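Side-chain contacts in type I site-specific restriction-modification system, R (Restriction) subunit (Vibrio vulnificus, PDB 3H1T), which probably acts as the ATP-driven motor and DNA-cleaving subunit of a type I restriction enzyme, here as a fragment with the nuclease-like and helicase-like domains: residues Glu148-Lys151 against Arg152-Asp156; Ile159-Glu162 against Asp163-Thr166; Val415-Leu418 against Lys419-Asp423; Ile554-Thr558 against Gly559-Gln563. All coordinates share one frame; numbering follows the deposited sequence.

Contact 1: residues Glu148-Lys151 against Arg152-Asp156; sequences ELFK and RLCGD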
loop_
_atom_site.group_PDB
_atom_site.type_symbol
_atom_site.label_atom_id
_atom_site.label_comp_id
_atom_site.label_asym_id
_atom_site.label_seq_id
_atom_site.Cartn_x
_atom_site.Cartn_y
_atom_site.Cartn_z
ATOM N N GLU A 148 -12.173 -29.124 10.563
ATOM C CA GLU A 148 -12.096 -28.799 11.987
ATOM C C GLU A 148 -11.647 -27.346 12.187
ATOM O O GLU A 148 -12.265 -26.602 12.951
ATOM C CB GLU A 148 -11.123 -29.740 12.715
ATOM C CG GLU A 148 -11.521 -31.213 12.699
ATOM C CD GLU A 148 -10.543 -32.098 13.459
ATOM O OE1 GLU A 148 -9.342 -31.765 13.496
ATOM O OE2 GLU A 148 -10.965 -33.140 14.004
ATOM N N LEU A 149 -10.577 -26.936 11.504
ATOM C CA LEU A 149 -10.092 -25.566 11.637
ATOM C C LEU A 149 -11.078 -24.511 11.139
ATOM O O LEU A 149 -11.261 -23.479 11.783
ATOM C CB LEU A 149 -8.761 -25.371 10.905
ATOM C CG LEU A 149 -7.513 -26.092 11.443
ATOM C CD1 LEU A 149 -6.288 -25.377 10.894
ATOM C CD2 LEU A 149 -7.486 -26.077 12.972
ATOM N N PHE A 150 -11.701 -24.761 9.990
ATOM C CA PHE A 150 -12.658 -23.824 9.411
ATOM C C PHE A 150 -13.881 -23.693 10.318
ATOM O O PHE A 150 -14.501 -22.637 10.388
ATOM C CB PHE A 150 -13.077 -24.302 8.021
ATOM C CG PHE A 150 -13.944 -23.327 7.271
ATOM C CD1 PHE A 150 -13.460 -22.068 6.935
ATOM C CD2 PHE A 150 -15.233 -23.673 6.871
ATOM C CE1 PHE A 150 -14.239 -21.164 6.206
ATOM C CE2 PHE A 150 -16.025 -22.781 6.140
ATOM C CZ PHE A 150 -15.525 -21.520 5.807
ATOM N N LYS A 151 -14.232 -24.773 11.012
ATOM C CA LYS A 151 -15.371 -24.731 11.930
ATOM C C LYS A 151 -14.970 -23.890 13.141
ATOM O O LYS A 151 -15.807 -23.220 13.743
ATOM C CB LYS A 151 -15.755 -26.139 12.398
ATOM C CG LYS A 151 -16.377 -27.042 11.340
ATOM C CD LYS A 151 -17.905 -27.108 11.457
ATOM C CE LYS A 151 -18.434 -28.545 11.363
ATOM N NZ LYS A 151 -18.105 -29.202 10.064
ATOM N N ARG A 152 -13.691 -23.956 13.510
ATOM C CA ARG A 152 -13.170 -23.176 14.636
ATOM C C ARG A 152 -13.103 -21.709 14.219
ATOM O O ARG A 152 -13.429 -20.813 14.989
ATOM C CB ARG A 152 -11.747 -23.603 15.023
ATOM C CG ARG A 152 -11.576 -24.929 15.738
ATOM C CD ARG A 152 -10.151 -25.005 16.278
ATOM N NE ARG A 152 -9.605 -26.359 16.354
ATOM C CZ ARG A 152 -8.357 -26.651 16.715
ATOM N NH1 ARG A 152 -7.507 -25.689 17.040
ATOM N NH2 ARG A 152 -7.955 -27.914 16.760
ATOM N N LEU A 153 -12.661 -21.478 12.990
ATOM C CA LEU A 153 -12.518 -20.140 12.449
ATOM C C LEU A 153 -13.861 -19.421 12.361
ATOM O O LEU A 153 -13.981 -18.281 12.808
ATOM C CB LEU A 153 -11.837 -20.218 11.072
ATOM C CG LEU A 153 -11.154 -18.986 10.466
ATOM C CD1 LEU A 153 -12.123 -18.207 9.593
ATOM C CD2 LEU A 153 -10.618 -18.124 11.600
ATOM N N CYS A 154 -14.877 -20.092 11.822
ATOM C CA CYS A 154 -16.196 -19.483 11.693
ATOM C C CYS A 154 -16.878 -19.287 13.039
ATOM O O CYS A 154 -17.614 -18.323 13.231
ATOM C CB CYS A 154 -17.074 -20.335 10.782
ATOM S SG CYS A 154 -16.442 -20.422 9.099
ATOM N N GLY A 155 -16.614 -20.194 13.974
ATOM C CA GLY A 155 -17.219 -20.092 15.292
ATOM C C GLY A 155 -16.763 -18.868 16.073
ATOM O O GLY A 155 -17.574 -18.144 16.668
ATOM N N ASP A 156 -15.455 -18.634 16.077
ATOM C CA ASP A 156 -14.878 -17.508 16.785
ATOM C C ASP A 156 -15.190 -16.182 16.112
ATOM O O ASP A 156 -15.345 -15.158 16.780
ATOM C CB ASP A 156 -13.367 -17.681 16.882
ATOM C CG ASP A 156 -12.731 -16.653 17.771
ATOM O OD1 ASP A 156 -12.941 -16.735 19.001
ATOM O OD2 ASP A 156 -12.038 -15.758 17.241
#
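The Phe-150 ring carries the sulfur of Cys-154 over one face, and the Arg-152 guanidinium has the methyl CD2 of Leu-149 over the centre of one of its own. Both pairs lie within the helix 146-157, at spacings of four and three residues. Cys-154 SG stands 3.7 Å from the centroid of the Phe-150 ring and 15° off its normal, shifted toward the rim: a Cys sulfur-aromatic contact. It forms because Phe-150 holds CG anti to the backbone N (chi1 -173°), while SG of Cys-154 is turned back beside its own N, toward the preceding turn. Underneath run ordinary helical bonds, such as Cys-154 N to Phe-150 O at 2.9 Å. Arg-152 stretches back along the helix, its CG 3.3 Å from Glu-148 O, before its NH1 reaches salt bridges with Asp-131 and Glu-129. Glu-148 turns elsewhere, to Arg-142 and Thr-145. The helix packs Leu-149 and Leu-153 on strand 86-93 of the N-terminal mixed sheet, while Phe-150 and Cys-154 meet Leu-164 of the next helix. Leu-149 CD2 lies 3.9 Å from Arg-152 CZ, a methyl seated over the flat face of the cation.

Contact 2: residues Ile159-Glu162 against Asp163-Thr166; sequences IKDE and DLDT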
loop_
_atom_site.group_PDB
_atom_site.type_symbol
_atom_site.label_atom_id
_atom_site.label_comp_id
_atom_site.label_asym_id
_atom_site.label_seq_id
_atom_site.Cartn_x
_atom_site.Cartn_y
_atom_site.Cartn_z
ATOM N N ILE A 159 -19.798 -16.457 11.915
ATOM C CA ILE A 159 -20.308 -16.396 10.555
ATOM C C ILE A 159 -21.326 -17.511 10.379
ATOM O O ILE A 159 -21.005 -18.694 10.509
ATOM C CB ILE A 159 -19.141 -16.516 9.549
ATOM C CG1 ILE A 159 -18.335 -15.209 9.582
ATOM C CG2 ILE A 159 -19.668 -16.854 8.149
ATOM C CD1 ILE A 159 -17.025 -15.270 8.875
ATOM N N LYS A 160 -22.562 -17.105 10.101
ATOM C CA LYS A 160 -23.693 -18.012 9.922
ATOM C C LYS A 160 -23.486 -18.935 8.732
ATOM O O LYS A 160 -22.712 -18.617 7.834
ATOM C CB LYS A 160 -24.970 -17.184 9.747
ATOM C CG LYS A 160 -25.028 -16.024 10.730
ATOM C CD LYS A 160 -26.243 -15.129 10.564
ATOM C CE LYS A 160 -26.146 -13.934 11.517
ATOM N NZ LYS A 160 -27.449 -13.237 11.683
ATOM N N ASP A 161 -24.171 -20.077 8.728
ATOM C CA ASP A 161 -24.022 -21.029 7.633
ATOM C C ASP A 161 -24.413 -20.432 6.283
ATOM O O ASP A 161 -23.805 -20.756 5.254
ATOM C CB ASP A 161 -24.845 -22.294 7.896
ATOM C CG ASP A 161 -24.298 -23.118 9.052
ATOM O OD1 ASP A 161 -23.057 -23.141 9.225
ATOM O OD2 ASP A 161 -25.101 -23.754 9.777
ATOM N N GLU A 162 -25.420 -19.561 6.285
ATOM C CA GLU A 162 -25.880 -18.919 5.061
ATOM C C GLU A 162 -24.784 -18.076 4.411
ATOM O O GLU A 162 -24.794 -17.876 3.194
ATOM C CB GLU A 162 -27.078 -18.002 5.341
ATOM C CG GLU A 162 -28.298 -18.671 5.934
ATOM C CD GLU A 162 -28.128 -18.997 7.404
ATOM O OE1 GLU A 162 -27.610 -18.128 8.142
ATOM O OE2 GLU A 162 -28.524 -20.111 7.822
ATOM N N ASP A 163 -23.838 -17.586 5.206
ATOM C CA ASP A 163 -22.782 -16.731 4.679
ATOM C C ASP A 163 -21.481 -17.437 4.348
ATOM O O ASP A 163 -20.520 -16.798 3.939
ATOM C CB ASP A 163 -22.499 -15.581 5.656
ATOM C CG ASP A 163 -23.719 -14.706 5.900
ATOM O OD1 ASP A 163 -24.350 -14.277 4.906
ATOM O OD2 ASP A 163 -24.046 -14.444 7.081
ATOM N N LEU A 164 -21.447 -18.752 4.510
ATOM C CA LEU A 164 -20.232 -19.495 4.205
ATOM C C LEU A 164 -19.805 -19.419 2.737
ATOM O O LEU A 164 -18.613 -19.414 2.438
ATOM C CB LEU A 164 -20.393 -20.965 4.598
ATOM C CG LEU A 164 -20.472 -21.223 6.101
ATOM C CD1 LEU A 164 -20.599 -22.722 6.373
ATOM C CD2 LEU A 164 -19.220 -20.659 6.763
ATOM N N ASP A 165 -20.765 -19.354 1.821
ATOM C CA ASP A 165 -20.413 -19.316 0.407
ATOM C C ASP A 165 -19.924 -17.951 -0.033
ATOM O O ASP A 165 -19.292 -17.821 -1.089
ATOM C CB ASP A 165 -21.592 -19.740 -0.468
ATOM C CG ASP A 165 -22.243 -21.024 0.015
ATOM O OD1 ASP A 165 -23.112 -20.953 0.921
ATOM O OD2 ASP A 165 -21.882 -22.102 -0.513
ATOM N N THR A 166 -20.223 -16.920 0.748
ATOM C CA THR A 166 -19.738 -15.610 0.385
ATOM C C THR A 166 -18.320 -15.550 0.921
ATOM O O THR A 166 -17.400 -15.120 0.221
ATOM C CB THR A 166 -20.579 -14.499 1.001
ATOM O OG1 THR A 166 -21.957 -14.725 0.686
ATOM C CG2 THR A 166 -20.165 -13.150 0.416
HETATM O O HOH W 1 -22.393 -14.134 8.991
#
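With CG beside the backbone N and opposite the carbonyl carbon (chi1 -60°), Asp-163 turns its carboxylate alongside the side chain of Lys-160; the same setting in Leu-164 (chi1 -69°) runs it beside Asp-161 in the same direction. These pairs, three residues apart, flank the turn that leads from helix 146-157 into the short helix 164-167. The aliphatic part of Lys-160 flanks the acid: CB lies 3.9 Å from Asp-163 OD2, but the extended chain carries Lys-160 NZ to 5.8 Å from that oxygen, too far for a salt bridge. Two backbone bonds close the turn, Asp-163 N to Lys-160 O at 3.0 Å and Leu-164 N to Asp-161 O at 3.2 Å. On the inner side, Ile-159 CG2 lies 4.1 Å from Leu-164 CD2 and also touches Asp-163 CB, while Leu-164 faces helix 146-157. Ile-159 also meets Gln-192 of helix 181-195. Glu-162 OE1, 5.2 Å from Asp-163 OD2, would probably roughly offset the lysine, which implies no marked shift in ionisation; Asp-163 OD2 reaches the backbone N of Lys-160 through one water, donor to the carboxylate and acceptor from that N, rather than directly.

Contact 3: residues Val415-Leu418 against Lys419-Asp423; sequences VIAL and KARTD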
loop_
_atom_site.group_PDB
_atom_site.type_symbol
_atom_site.label_atom_id
_atom_site.label_comp_id
_atom_site.label_asym_id
_atom_site.label_seq_id
_atom_site.Cartn_x
_atom_site.Cartn_y
_atom_site.Cartn_z
ATOM N N VAL A 415 7.543 30.586 4.058
ATOM C CA VAL A 415 7.367 30.605 2.622
ATOM C C VAL A 415 8.142 31.769 2.031
ATOM O O VAL A 415 8.589 31.699 0.887
ATOM C CB VAL A 415 5.883 30.717 2.249
ATOM C CG1 VAL A 415 5.046 29.920 3.237
ATOM C CG2 VAL A 415 5.468 32.153 2.213
ATOM N N ILE A 416 8.318 32.839 2.798
ATOM C CA ILE A 416 9.090 33.968 2.298
ATOM C C ILE A 416 10.495 33.485 1.968
ATOM O O ILE A 416 10.970 33.639 0.846
ATOM C CB ILE A 416 9.208 35.093 3.354
ATOM C CG1 ILE A 416 7.921 35.919 3.364
ATOM C CG2 ILE A 416 10.416 35.988 3.044
ATOM C CD1 ILE A 416 7.624 36.565 2.033
ATOM N N ALA A 417 11.144 32.890 2.961
ATOM C CA ALA A 417 12.489 32.370 2.815
ATOM C C ALA A 417 12.586 31.349 1.694
ATOM O O ALA A 417 13.555 31.346 0.946
ATOM C CB ALA A 417 12.942 31.748 4.134
ATOM N N LEU A 418 11.579 30.490 1.571
ATOM C CA LEU A 418 11.577 29.465 0.527
ATOM C C LEU A 418 11.561 30.043 -0.881
ATOM O O LEU A 418 12.281 29.573 -1.760
ATOM C CB LEU A 418 10.384 28.523 0.710
ATOM C CG LEU A 418 10.547 27.398 1.729
ATOM C CD1 LEU A 418 9.194 26.744 1.998
ATOM C CD2 LEU A 418 11.548 26.388 1.192
ATOM N N LYS A 419 10.741 31.059 -1.101
ATOM C CA LYS A 419 10.673 31.676 -2.424
ATOM C C LYS A 419 11.878 32.571 -2.712
ATOM O O LYS A 419 12.271 32.741 -3.863
ATOM C CB LYS A 419 9.387 32.489 -2.566
ATOM C CG LYS A 419 8.124 31.664 -2.476
ATOM C CD LYS A 419 6.899 32.554 -2.577
ATOM C CE LYS A 419 6.260 32.473 -3.949
ATOM N NZ LYS A 419 5.256 33.546 -4.138
ATOM N N ALA A 420 12.468 33.130 -1.666
ATOM C CA ALA A 420 13.618 34.000 -1.827
ATOM C C ALA A 420 14.877 33.182 -2.130
ATOM O O ALA A 420 15.880 33.713 -2.609
ATOM C CB ALA A 420 13.814 34.830 -0.560
ATOM N N ARG A 421 14.825 31.881 -1.878
ATOM C CA ARG A 421 15.994 31.039 -2.120
ATOM C C ARG A 421 15.878 30.102 -3.311
ATOM O O ARG A 421 16.700 29.194 -3.483
ATOM C CB ARG A 421 16.296 30.226 -0.873
ATOM C CG ARG A 421 16.601 31.097 0.323
ATOM C CD ARG A 421 16.816 30.280 1.578
ATOM N NE ARG A 421 17.186 31.151 2.683
ATOM C CZ ARG A 421 16.784 30.981 3.937
ATOM N NH1 ARG A 421 15.989 29.961 4.254
ATOM N NH2 ARG A 421 17.174 31.834 4.873
ATOM N N THR A 422 14.872 30.335 -4.141
ATOM C CA THR A 422 14.646 29.505 -5.306
ATOM C C THR A 422 15.896 29.221 -6.113
ATOM O O THR A 422 16.095 28.106 -6.564
ATOM C CB THR A 422 13.594 30.133 -6.235
ATOM O OG1 THR A 422 12.326 30.160 -5.563
ATOM C CG2 THR A 422 13.482 29.330 -7.528
ATOM N N ASP A 423 16.750 30.218 -6.299
ATOM C CA ASP A 423 17.956 29.999 -7.080
ATOM C C ASP A 423 19.013 29.188 -6.357
ATOM O O ASP A 423 19.815 28.509 -6.997
ATOM C CB ASP A 423 18.542 31.327 -7.533
ATOM C CG ASP A 423 18.084 31.714 -8.917
ATOM O OD1 ASP A 423 18.264 30.895 -9.837
ATOM O OD2 ASP A 423 17.549 32.830 -9.090
#
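Lys-419, Ala-417 and Leu-418 carry much of this contact, made where helix 412-420 runs out just before helix 422-436 begins. The start of the Lys-419 chain lies against the preceding turn: its CG packs 3.4 Å from Val-415 O, the same carbonyl that accepts a bond from Lys-419 N at 3.0 Å (162° at the hydrogen). Beyond CG the chain bends at chi3 (103°), and NZ leaves the contact for a salt bridge with Glu-450. The methyl of Ala-417 lies over one face of the Arg-421 guanidinium, with CB 3.5 Å from NH1 and 3.9 Å from CZ. With its chain extended from CG to NE, Arg-421 runs its alkyl part past Ala-417 O first, CG coming to 3.1 Å, and the flat cation then arrives above the methyl of the same residue. The CA-CB bond of Leu-418 points away from the following residues, though CB lies 3.1 Å from Lys-419 N. The helical bonding weakens at this point: Ala-420 N still makes a regular bond to Ile-416 O, but Arg-421 N divides its hydrogen between Ala-417 O and Leu-418 O in two weak bonds. Arg-421 is also the N-cap residue of the next helix, and Thr-422 OG1 reaches back to Lys-419 O at 3.1 Å, bridging the junction. The Val-415 and Leu-418 side chains pack on Val-526, beyond strand 518-524, and Val-415 also on Val-447. Arg-421 touches Val-383, which follows strand 374-381, while Lys-419 is tied to Glu-450 on helix 449-462.

Contact 4: residues Ile554-Thr558 against Gly559-Gln563; sequences IIDYT and GSATQ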
loop_
_atom_site.group_PDB
_atom_site.type_symbol
_atom_site.label_atom_id
_atom_site.label_comp_id
_atom_site.label_asym_id
_atom_site.label_seq_id
_atom_site.Cartn_x
_atom_site.Cartn_y
_atom_site.Cartn_z
ATOM N N ILE A 554 15.141 11.732 -1.205
ATOM C CA ILE A 554 14.243 12.777 -0.761
ATOM C C ILE A 554 15.160 13.931 -0.376
ATOM O O ILE A 554 15.824 13.883 0.659
ATOM C CB ILE A 554 13.424 12.364 0.465
ATOM C CG1 ILE A 554 12.396 11.286 0.086
ATOM C CG2 ILE A 554 12.711 13.574 1.034
ATOM C CD1 ILE A 554 11.583 10.777 1.307
ATOM N N ILE A 555 15.254 14.927 -1.250
ATOM C CA ILE A 555 16.075 16.101 -0.988
ATOM C C ILE A 555 15.148 17.119 -0.311
ATOM O O ILE A 555 14.146 17.546 -0.891
ATOM C CB ILE A 555 16.654 16.684 -2.298
ATOM C CG1 ILE A 555 17.613 15.697 -2.969
ATOM C CG2 ILE A 555 17.435 17.932 -1.999
ATOM C CD1 ILE A 555 16.949 14.514 -3.646
ATOM N N ASP A 556 15.468 17.474 0.934
ATOM C CA ASP A 556 14.660 18.400 1.746
ATOM C C ASP A 556 15.292 19.790 1.915
ATOM O O ASP A 556 16.261 19.955 2.667
ATOM C CB ASP A 556 14.442 17.771 3.132
ATOM C CG ASP A 556 13.360 18.466 3.942
ATOM O OD1 ASP A 556 12.811 19.487 3.483
ATOM O OD2 ASP A 556 13.059 17.986 5.053
ATOM N N TYR A 557 14.724 20.791 1.243
ATOM C CA TYR A 557 15.225 22.167 1.301
ATOM C C TYR A 557 14.497 23.010 2.334
ATOM O O TYR A 557 14.874 24.158 2.576
ATOM C CB TYR A 557 15.092 22.831 -0.075
ATOM C CG TYR A 557 16.089 22.310 -1.087
ATOM C CD1 TYR A 557 17.448 22.605 -0.963
ATOM C CD2 TYR A 557 15.680 21.502 -2.152
ATOM C CE1 TYR A 557 18.372 22.109 -1.864
ATOM C CE2 TYR A 557 16.608 20.991 -3.065
ATOM C CZ TYR A 557 17.951 21.301 -2.911
ATOM O OH TYR A 557 18.868 20.819 -3.802
ATOM N N THR A 558 13.451 22.452 2.933
ATOM C CA THR A 558 12.703 23.176 3.946
ATOM C C THR A 558 13.533 23.235 5.226
ATOM O O THR A 558 13.399 24.162 6.026
ATOM C CB THR A 558 11.350 22.477 4.262
ATOM O OG1 THR A 558 11.590 21.259 4.980
ATOM C CG2 THR A 558 10.618 22.142 2.976
ATOM N N GLY A 559 14.401 22.247 5.411
ATOM C CA GLY A 559 15.227 22.209 6.600
ATOM C C GLY A 559 14.386 21.927 7.830
ATOM O O GLY A 559 14.540 22.582 8.870
ATOM N N SER A 560 13.479 20.958 7.715
ATOM C CA SER A 560 12.621 20.602 8.836
ATOM C C SER A 560 11.523 19.589 8.519
ATOM O O SER A 560 11.244 18.715 9.350
ATOM C CB SER A 560 11.985 21.861 9.426
ATOM O OG SER A 560 11.138 22.513 8.492
ATOM N N ALA A 561 10.903 19.689 7.342
ATOM C CA ALA A 561 9.828 18.769 6.962
ATOM C C ALA A 561 10.131 17.317 7.316
ATOM O O ALA A 561 9.350 16.678 8.018
ATOM C CB ALA A 561 9.530 18.882 5.457
ATOM N N THR A 562 11.264 16.801 6.849
ATOM C CA THR A 562 11.628 15.419 7.131
ATOM C C THR A 562 11.863 15.125 8.619
ATOM O O THR A 562 11.835 13.964 9.022
ATOM C CB THR A 562 12.877 14.998 6.321
ATOM O OG1 THR A 562 13.922 15.949 6.535
ATOM C CG2 THR A 562 12.566 14.965 4.837
ATOM N N GLN A 563 12.095 16.155 9.435
ATOM C CA GLN A 563 12.307 15.937 10.872
ATOM C C GLN A 563 10.950 16.052 11.552
ATOM O O GLN A 563 10.579 15.264 12.416
ATOM C CB GLN A 563 13.264 16.991 11.449
ATOM C CG GLN A 563 14.574 17.104 10.687
ATOM C CD GLN A 563 15.712 17.685 11.518
ATOM O OE1 GLN A 563 15.931 18.895 11.539
ATOM N NE2 GLN A 563 16.442 16.811 12.211
#
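Asp-556 meets Thr-562 from the end of strand 552-556, and its carboxylate organises an Asx turn and the start of helix 561-564. Followed outward, Asp-556 CB lies 3.8 Å from the methyl CG2 of Thr-562, and CG is 3.7 Å from that methyl. With CG anti to the backbone N (chi1 -166°), the carboxylate points into the turn and its two oxygens divide the work. OD1 serves the near side, accepting from Thr-558 N at 3.1 Å, which defines the Asx turn, and from Thr-558 OG1 on its syn side. OD2 serves the helix: Thr-562 N approaches nearly along the C-O axis, with an angle of 165° at its hydrogen, and Thr-562 OG1 donates to the anti lone pair. Four bonds therefore grip the carboxylate and fix its rotation, consistent with a buried and probably ionised Asp-556. Thr-558 OG1, which donates a hydrogen bond to OD1, accepts in turn from Ala-561 N at 2.9 Å and thereby links the acid to the first turn of the helix. Between them, Gly-559 takes a positive phi of 69°, a conformation that suits glycine. Ser-560 occupies the N-cap position, but its OG bonds to Arg-414 and not to the helix. Ile-554, two residues earlier on the strand, meets the Thr-562 methyl with CG2, the side chains running in opposite directions. The segment belongs to the second RecA-like domain, where Ile-554 pairs with strand 374-381 and Ile-555 with strand 518-524. At the tip of Asp-556, OD2 lies 2.7 Å from Thr-562 OG1.

In the fold
Along the chain the contacts come in numerical order, in two groups. Contacts 1 and 2 have centres 12 Å apart: Leu-164 of contact 2 packs on contact 1, where a loop joins helix 146-157 to helix 164-167 beyond the N-terminal six-stranded sheet. Contacts 3 and 4, with centres 14 Å apart, belong to the C-terminal helicase-like domain: contact 4 starts on a strand of the eight-stranded mixed sheet, contact 3 lies on helices next to it, and Leu-418 touches Tyr-557. Between the groups centres lie about 50 to 62 Å apart, on opposite sides of the chain's centre. The seven-stranded parallel sheet of the first helicase-like domain separates them in sequence, and each pair belongs to the packing of its own region.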